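Local atomic coordinates of SaTIE-TED (Staphylococcus aureus, PDB entry 6FX6), a protein that is of unknown function but forms the thioester domain of a cell-surface protein, a type of module that probably attaches bacteria covalently to host molecules. Residues Ala188-Asp194 against Leu235-Lys239; Arg34-Phe38 against Tyr97-Met102. One frame throughout, in Å; residues are numbered along the deposited sequence.

The two contacts lie on opposite sides of the chain's centre, 49 Å apart between their centres, and share no secondary-structure element. Contact 2 is buried: strand 30-40 of the large antiparallel sheet lies against helix 94-107, aromatic, aliphatic and selenomethionine side chains pack together, and one water bridges strand and helix. Contact 1 belongs to the smaller all-beta part near the C-terminus and is only partly buried. There a linker between two sheets is held to the end of strand 231-238, largely by backbone carbonyls that accept from a lysine ammonium and a peptide NH. Side-chain packing thus dominates the interior contact, whereas hydrogen bonds to main-chain oxygens shape the one nearer the surface.

Contact 1: Ala188-Asp194 against Leu235-Lys239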
ATOM      1  N   ALA A 188      -8.562 -30.629  -2.444  1.00 40.70           N
ATOM      2  CA  ALA A 188      -7.168 -31.062  -2.414  1.00 40.49           C
ATOM      3  C   ALA A 188      -7.070 -32.501  -2.882  1.00 41.50           C
ATOM      4  O   ALA A 188      -7.920 -33.322  -2.536  1.00 44.19           O
ATOM      5  CB  ALA A 188      -6.606 -30.934  -1.010  1.00 40.75           C
ATOM      6  N   ASP A 189      -6.027 -32.801  -3.657  1.00 42.33           N
ATOM      7  CA  ASP A 189      -5.802 -34.152  -4.199  1.00 45.74           C
ATOM      8  C   ASP A 189      -4.552 -34.785  -3.563  1.00 44.06           C
ATOM      9  O   ASP A 189      -3.942 -34.189  -2.676  1.00 40.13           O
ATOM     10  CB  ASP A 189      -5.762 -34.130  -5.746  1.00 49.49           C
ATOM     11  CG  ASP A 189      -4.699 -33.202  -6.311  1.00 54.96           C
ATOM     12  OD1 ASP A 189      -3.505 -33.389  -5.998  1.00 55.71           O
ATOM     13  OD2 ASP A 189      -5.058 -32.290  -7.089  1.00 65.29           O
ATOM     14  N   LYS A 190      -4.185 -35.991  -4.002  1.00 47.05           N
ATOM     15  CA  LYS A 190      -3.046 -36.733  -3.433  1.00 48.65           C
ATOM     16  C   LYS A 190      -1.685 -36.052  -3.583  1.00 49.42           C
ATOM     17  O   LYS A 190      -0.776 -36.347  -2.803  1.00 50.87           O
ATOM     18  CB  LYS A 190      -2.965 -38.146  -4.020  1.00 54.42           C
ATOM     19  CG  LYS A 190      -4.100 -39.059  -3.594  1.00 57.04           C
ATOM     20  CD  LYS A 190      -3.913 -40.457  -4.148  1.00 61.49           C
ATOM     21  CE  LYS A 190      -5.174 -41.288  -3.994  1.00 63.11           C
ATOM     22  NZ  LYS A 190      -5.000 -42.620  -4.633  1.00 68.60           N
ATOM     23  N   ASN A 191      -1.535 -35.168  -4.574  1.00 47.31           N
ATOM     24  CA  ASN A 191      -0.303 -34.384  -4.729  1.00 46.66           C
ATOM     25  C   ASN A 191      -0.157 -33.276  -3.696  1.00 43.49           C
ATOM     26  O   ASN A 191       0.936 -32.740  -3.536  1.00 42.40           O
ATOM     27  CB  ASN A 191      -0.206 -33.765  -6.128  1.00 49.44           C
ATOM     28  CG  ASN A 191       0.024 -34.793  -7.217  1.00 53.37           C
ATOM     29  OD1 ASN A 191       0.224 -35.981  -6.955  1.00 56.18           O
ATOM     30  ND2 ASN A 191       0.007 -34.328  -8.458  1.00 57.74           N
ATOM     31  N   ALA A 192      -1.249 -32.907  -3.026  1.00 41.57           N
ATOM     32  CA  ALA A 192      -1.196 -31.915  -1.959  1.00 39.16           C
ATOM     33  C   ALA A 192      -0.297 -32.396  -0.831  1.00 40.41           C
ATOM     34  O   ALA A 192      -0.359 -33.570  -0.456  1.00 44.29           O
ATOM     35  CB  ALA A 192      -2.586 -31.632  -1.416  1.00 38.07           C
ATOM     36  N   PRO A 193       0.540 -31.498  -0.280  1.00 41.74           N
ATOM     37  CA  PRO A 193       1.318 -31.889   0.892  1.00 43.71           C
ATOM     38  C   PRO A 193       0.394 -32.098   2.100  1.00 44.24           C
ATOM     39  O   PRO A 193      -0.770 -31.676   2.068  1.00 42.63           O
ATOM     40  CB  PRO A 193       2.263 -30.705   1.093  1.00 42.99           C
ATOM     41  CG  PRO A 193       1.520 -29.541   0.542  1.00 40.71           C
ATOM     42  CD  PRO A 193       0.691 -30.064  -0.591  1.00 39.93           C
ATOM     43  N   ASP A 194       0.893 -32.764   3.136  1.00 44.74           N
ATOM     44  CA  ASP A 194       0.050 -33.144   4.273  1.00 47.05           C
ATOM     45  C   ASP A 194      -0.512 -31.914   4.993  1.00 43.87           C
ATOM     46  O   ASP A 194      -1.679 -31.903   5.391  1.00 39.27           O
ATOM     47  CB  ASP A 194       0.812 -34.056   5.244  1.00 54.59           C
ATOM     48  CG  ASP A 194       1.116 -35.432   4.649  1.00 61.04           C
ATOM     49  OD1 ASP A 194       0.275 -35.971   3.896  1.00 66.79           O
ATOM     50  OD2 ASP A 194       2.198 -35.984   4.947  1.00 68.28           O
ATOM     51  N   LEU A 235      -4.701 -26.549   5.543  1.00 33.37           N
ATOM     52  CA  LEU A 235      -5.465 -27.788   5.423  1.00 36.17           C
ATOM     53  C   LEU A 235      -4.618 -28.968   5.869  1.00 38.11           C
ATOM     54  O   LEU A 235      -3.468 -29.084   5.459  1.00 37.50           O
ATOM     55  CB  LEU A 235      -5.880 -28.020   3.981  1.00 37.77           C
ATOM     56  CG  LEU A 235      -6.678 -26.918   3.282  1.00 38.42           C
ATOM     57  CD1 LEU A 235      -6.770 -27.210   1.790  1.00 42.12           C
ATOM     58  CD2 LEU A 235      -8.063 -26.775   3.886  1.00 38.31           C
ATOM     59  N   GLN A 236      -5.186 -29.833   6.707  1.00 39.33           N
ATOM     60  CA  GLN A 236      -4.559 -31.097   7.072  1.00 42.64           C
ATOM     61  C   GLN A 236      -5.148 -32.147   6.130  1.00 42.75           C
ATOM     62  O   GLN A 236      -6.285 -32.588   6.312  1.00 40.33           O
ATOM     63  CB  GLN A 236      -4.835 -31.442   8.536  1.00 46.75           C
ATOM     64  CG  GLN A 236      -4.264 -30.442   9.535  1.00 50.53           C
ATOM     65  CD  GLN A 236      -4.666 -30.727  10.980  1.00 55.89           C
ATOM     66  OE1 GLN A 236      -5.733 -31.288  11.252  1.00 55.25           O
ATOM     67  NE2 GLN A 236      -3.812 -30.325  11.918  1.00 54.20           N
ATOM     68  N   VAL A 237      -4.374 -32.528   5.114  1.00 40.86           N
ATOM     69  CA  VAL A 237      -4.892 -33.336   4.009  1.00 42.32           C
ATOM     70  C   VAL A 237      -4.859 -34.807   4.418  1.00 43.20           C
ATOM     71  O   VAL A 237      -3.786 -35.357   4.654  1.00 40.71           O
ATOM     72  CB  VAL A 237      -4.096 -33.111   2.702  1.00 41.90           C
ATOM     73  CG1 VAL A 237      -4.775 -33.809   1.530  1.00 41.44           C
ATOM     74  CG2 VAL A 237      -3.957 -31.616   2.415  1.00 43.04           C
ATOM     75  N   ILE A 238      -6.040 -35.420   4.504  1.00 43.32           N
ATOM     76  CA  ILE A 238      -6.193 -36.809   4.951  1.00 47.16           C
ATOM     77  C   ILE A 238      -6.155 -37.726   3.732  1.00 50.86           C
ATOM     78  O   ILE A 238      -7.022 -37.640   2.865  1.00 48.14           O
ATOM     79  CB  ILE A 238      -7.512 -37.009   5.735  1.00 46.18           C
ATOM     80  CG1 ILE A 238      -7.491 -36.165   7.016  1.00 45.31           C
ATOM     81  CG2 ILE A 238      -7.728 -38.485   6.078  1.00 50.05           C
ATOM     82  CD1 ILE A 238      -8.848 -35.984   7.659  1.00 47.74           C
ATOM     83  N   LYS A 239      -5.155 -38.607   3.688  1.00 60.57           N
ATOM     84  CA  LYS A 239      -4.883 -39.448   2.516  1.00 73.40           C
ATOM     85  C   LYS A 239      -5.754 -40.699   2.489  1.00 79.40           C
ATOM     86  O   LYS A 239      -6.423 -40.966   1.489  1.00 80.15           O
ATOM     87  CB  LYS A 239      -3.405 -39.857   2.476  1.00 76.88           C
ATOM     88  CG  LYS A 239      -2.419 -38.695   2.464  1.00 77.22           C
ATOM     89  CD  LYS A 239      -2.405 -37.969   1.129  1.00 77.11           C
ATOM     90  CE  LYS A 239      -1.684 -36.637   1.234  1.00 76.96           C
ATOM     91  NZ  LYS A 239      -1.764 -35.874  -0.039  1.00 79.22           N
TER
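This is a loop-to-strand contact at the edge of the C-terminal beta region, where the linker after strand 183-188 runs past the end of strand 231-238. The linker opens with a type I turn from Asp189 to Ala192, closed by Ala192 N to Asp189 O at 3.0 Å. Asp189 suits the first position because its carboxylate completes an Asx turn, OD1 accepting from Asn191 N at 3.0 Å.

The turn leaves carbonyls facing Lys239, whose long side chain reaches across so that NZ donates to Lys190 O at 3.0 Å and to Ala192 O at 2.7 Å. A long, flexible chain ending in an ammonium with three N-H donors is well suited to collecting such oxygens. Asp194 OD1 lies 4.4 Å from Lys239 NZ, too far for a salt bridge but favourable in charge.

The linker passes from a three-stranded sheet to a four-stranded one, the kind of sheet-to-sheet connection found in beta sandwiches. Val237 points into the space between: its CG1 is 4.3 Å from Ala188 CB and its CG2 4.1 Å from Ala192 CB, the small methyls leaving room for the branched valine. Val150 also touches Val237. Beyond Pro193, Asp194 O accepts from Val237 N at 2.8 Å and 169°, adding to the antiparallel pairing that Leu235 and Ala196 continue between strands 231-238 and 195-201.

Contact 2: Arg34-Phe38 against Tyr97-Met102; sequences RWAKF and YIATQM
Extended strand 35-38 crosses helix 97-102 at 90°, axes 9.8 Å apart; the nearest CA pairs are Trp35-Ile98 (7.5 Å) and Lys37-Tyr97 (7.4 Å).

Apolar packing centres on Trp35 (chi1 -146°, chi2 -74°), broad enough to span the gap. Ile98 (m, t) lays CG2 over the face of the Trp35 six-membered ring, 3.7 Å from the centroid, a CH-pi contact; Met102, a selenomethionine (m, t, p), brings CG to 3.6 Å from Trp35 CH2 and makes an oblique Met-aromatic contact. Lys37, all t, makes another CH-pi contact, CG 3.6 Å over the Tyr97 centroid, while NZ reaches Tyr86 and Tyr39.

Such strand-helix packing builds the core of this thioester domain, and Thr100-Gln101 is consistent with the family's TQ motif.

Among polar links, Tyr97 (chi1 t, chi2 88°) accepts at OH from Phe38 N, 3.2 Å, and also bonds Ala45 O. Gln101 (t, p) directs OE1 to Cys47 N and to a water at 2.9 Å; that water donates to Ala36 O at 2.6 Å and weakly accepts from Trp35 NE1 at 2.9 Å.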
ATOM      1  N   ARG A  34       2.104  24.927  -7.105  1.00 33.75           N
ATOM      2  CA  ARG A  34       2.175  23.827  -8.060  1.00 34.82           C
ATOM      3  C   ARG A  34       2.559  22.572  -7.287  1.00 35.13           C
ATOM      4  O   ARG A  34       2.932  22.650  -6.107  1.00 35.65           O
ATOM      5  CB  ARG A  34       3.199  24.103  -9.167  1.00 39.11           C
ATOM      6  CG  ARG A  34       4.593  24.400  -8.649  1.00 43.88           C
ATOM      7  CD  ARG A  34       5.684  24.171  -9.688  1.00 48.46           C
ATOM      8  NE  ARG A  34       7.003  24.118  -9.048  1.00 50.97           N
ATOM      9  CZ  ARG A  34       8.181  24.191  -9.672  1.00 53.69           C
ATOM     10  NH1 ARG A  34       9.301  24.118  -8.949  1.00 55.33           N
ATOM     11  NH2 ARG A  34       8.262  24.333 -10.997  1.00 52.96           N
ATOM     12  N   TRP A  35       2.487  21.423  -7.951  1.00 33.03           N
ATOM     13  CA  TRP A  35       2.750  20.154  -7.291  1.00 29.99           C
ATOM     14  C   TRP A  35       3.543  19.211  -8.175  1.00 29.39           C
ATOM     15  O   TRP A  35       3.200  18.998  -9.344  1.00 27.69           O
ATOM     16  CB  TRP A  35       1.436  19.501  -6.847  1.00 31.71           C
ATOM     17  CG  TRP A  35       1.592  18.742  -5.593  1.00 33.67           C
ATOM     18  CD1 TRP A  35       2.214  17.543  -5.446  1.00 36.19           C
ATOM     19  CD2 TRP A  35       1.147  19.132  -4.290  1.00 33.80           C
ATOM     20  NE1 TRP A  35       2.185  17.153  -4.135  1.00 39.53           N
ATOM     21  CE2 TRP A  35       1.534  18.109  -3.399  1.00 36.93           C
ATOM     22  CE3 TRP A  35       0.448  20.233  -3.790  1.00 32.21           C
ATOM     23  CZ2 TRP A  35       1.246  18.157  -2.030  1.00 36.33           C
ATOM     24  CZ3 TRP A  35       0.167  20.285  -2.431  1.00 33.85           C
ATOM     25  CH2 TRP A  35       0.565  19.253  -1.567  1.00 35.24           C
ATOM     26  N   ALA A  36       4.607  18.654  -7.602  1.00 32.64           N
ATOM     27  CA  ALA A  36       5.458  17.691  -8.293  1.00 32.87           C
ATOM     28  C   ALA A  36       4.869  16.302  -8.098  1.00 30.22           C
ATOM     29  O   ALA A  36       4.747  15.831  -6.965  1.00 28.36           O
ATOM     30  CB  ALA A  36       6.875  17.742  -7.745  1.00 31.41           C
ATOM     31  N   LYS A  37       4.470  15.670  -9.198  1.00 27.38           N
ATOM     32  CA  LYS A  37       4.112  14.259  -9.186  1.00 26.48           C
ATOM     33  C   LYS A  37       5.362  13.495  -9.586  1.00 25.25           C
ATOM     34  O   LYS A  37       5.739  13.479 -10.762  1.00 24.26           O
ATOM     35  CB  LYS A  37       2.960  13.975 -10.147  1.00 28.27           C
ATOM     36  CG  LYS A  37       2.392  12.571 -10.035  1.00 29.47           C
ATOM     37  CD  LYS A  37       1.371  12.316 -11.128  1.00 33.19           C
ATOM     38  CE  LYS A  37       0.705  10.962 -10.959  1.00 36.35           C
ATOM     39  NZ  LYS A  37      -0.191  10.655 -12.103  1.00 40.16           N
ATOM     40  N   PHE A  38       5.997  12.865  -8.602  1.00 24.21           N
ATOM     41  CA  PHE A  38       7.293  12.219  -8.800  1.00 26.81           C
ATOM     42  C   PHE A  38       7.175  10.832  -9.421  1.00 26.50           C
ATOM     43  O   PHE A  38       6.289  10.050  -9.063  1.00 27.34           O
ATOM     44  CB  PHE A  38       8.038  12.093  -7.467  1.00 28.35           C
ATOM     45  CG  PHE A  38       8.334  13.412  -6.800  1.00 29.15           C
ATOM     46  CD1 PHE A  38       9.305  14.266  -7.319  1.00 30.04           C
ATOM     47  CD2 PHE A  38       7.660  13.790  -5.636  1.00 28.26           C
ATOM     48  CE1 PHE A  38       9.591  15.478  -6.694  1.00 33.65           C
ATOM     49  CE2 PHE A  38       7.938  15.000  -5.011  1.00 30.08           C
ATOM     50  CZ  PHE A  38       8.903  15.847  -5.540  1.00 32.63           C
ATOM     51  N   TYR A  97      -3.553  12.041  -6.091  1.00 29.93           N
ATOM     52  CA  TYR A  97      -2.107  12.035  -5.856  1.00 27.65           C
ATOM     53  C   TYR A  97      -1.718  13.053  -4.789  1.00 26.31           C
ATOM     54  O   TYR A  97      -0.954  12.738  -3.880  1.00 25.62           O
ATOM     55  CB  TYR A  97      -1.303  12.317  -7.131  1.00 25.89           C
ATOM     56  CG  TYR A  97       0.177  12.317  -6.852  1.00 26.66           C
ATOM     57  CD1 TYR A  97       0.921  11.141  -6.902  1.00 26.68           C
ATOM     58  CD2 TYR A  97       0.827  13.488  -6.477  1.00 26.87           C
ATOM     59  CE1 TYR A  97       2.280  11.142  -6.613  1.00 28.49           C
ATOM     60  CE2 TYR A  97       2.176  13.500  -6.180  1.00 28.98           C
ATOM     61  CZ  TYR A  97       2.903  12.332  -6.248  1.00 28.55           C
ATOM     62  OH  TYR A  97       4.247  12.372  -5.959  1.00 27.29           O
ATOM     63  N   ILE A  98      -2.228  14.272  -4.927  1.00 28.67           N
ATOM     64  CA  ILE A  98      -1.941  15.351  -3.976  1.00 28.36           C
ATOM     65  C   ILE A  98      -2.444  14.986  -2.584  1.00 28.18           C
ATOM     66  O   ILE A  98      -1.719  15.152  -1.599  1.00 27.98           O
ATOM     67  CB  ILE A  98      -2.545  16.699  -4.439  1.00 28.55           C
ATOM     68  CG1 ILE A  98      -1.756  17.230  -5.629  1.00 29.29           C
ATOM     69  CG2 ILE A  98      -2.518  17.736  -3.321  1.00 32.33           C
ATOM     70  CD1 ILE A  98      -2.399  18.403  -6.338  1.00 31.31           C
ATOM     71  N   ALA A  99      -3.681  14.493  -2.507  1.00 29.57           N
ATOM     72  CA  ALA A  99      -4.273  14.078  -1.222  1.00 30.76           C
ATOM     73  C   ALA A  99      -3.433  12.990  -0.556  1.00 29.65           C
ATOM     74  O   ALA A  99      -3.183  13.043   0.644  1.00 30.83           O
ATOM     75  CB  ALA A  99      -5.699  13.594  -1.417  1.00 29.32           C
ATOM     76  N   THR A 100      -2.983  12.023  -1.351  1.00 28.45           N
ATOM     77  CA  THR A 100      -2.139  10.946  -0.846  1.00 31.59           C
ATOM     78  C   THR A 100      -0.806  11.493  -0.325  1.00 28.83           C
ATOM     79  O   THR A 100      -0.390  11.148   0.782  1.00 30.54           O
ATOM     80  CB  THR A 100      -1.916   9.870  -1.925  1.00 31.61           C
ATOM     81  OG1 THR A 100      -3.186   9.371  -2.348  1.00 33.81           O
ATOM     82  CG2 THR A 100      -1.086   8.714  -1.395  1.00 34.24           C
ATOM     83  N   GLN A 101      -0.158  12.352  -1.114  1.00 29.00           N
ATOM     84  CA  GLN A 101       1.078  13.025  -0.683  1.00 28.77           C
ATOM     85  C   GLN A 101       0.852  13.813   0.601  1.00 28.46           C
ATOM     86  O   GLN A 101       1.686  13.786   1.497  1.00 27.80           O
ATOM     87  CB  GLN A 101       1.598  13.972  -1.772  1.00 29.25           C
ATOM     88  CG  GLN A 101       2.862  14.755  -1.413  1.00 29.53           C
ATOM     89  CD  GLN A 101       4.077  13.875  -1.239  1.00 30.06           C
ATOM     90  OE1 GLN A 101       4.831  13.655  -2.191  1.00 30.59           O
ATOM     91  NE2 GLN A 101       4.275  13.361  -0.026  1.00 26.25           N
HETATM   92  N   MSE A 102      -0.271  14.524   0.667  1.00 28.93           N
HETATM   93  CA  MSE A 102      -0.604  15.331   1.845  1.00 31.90           C
HETATM   94  C   MSE A 102      -0.841  14.502   3.084  1.00 33.66           C
HETATM   95  O   MSE A 102      -0.487  14.928   4.189  1.00 35.02           O
HETATM   96  CB  MSE A 102      -1.823  16.222   1.590  1.00 34.68           C
HETATM   97  CG  MSE A 102      -1.406  17.535   0.933  1.00 34.54           C
HETATM   98 SE   MSE A 102      -3.014  18.435   0.248  1.00 38.78          SE
HETATM   99  CE  MSE A 102      -3.813  18.961   1.972  1.00 40.79           C
TER
HETATM  100  O   HOH W   1       4.560  15.496  -4.374  1.00 27.36           O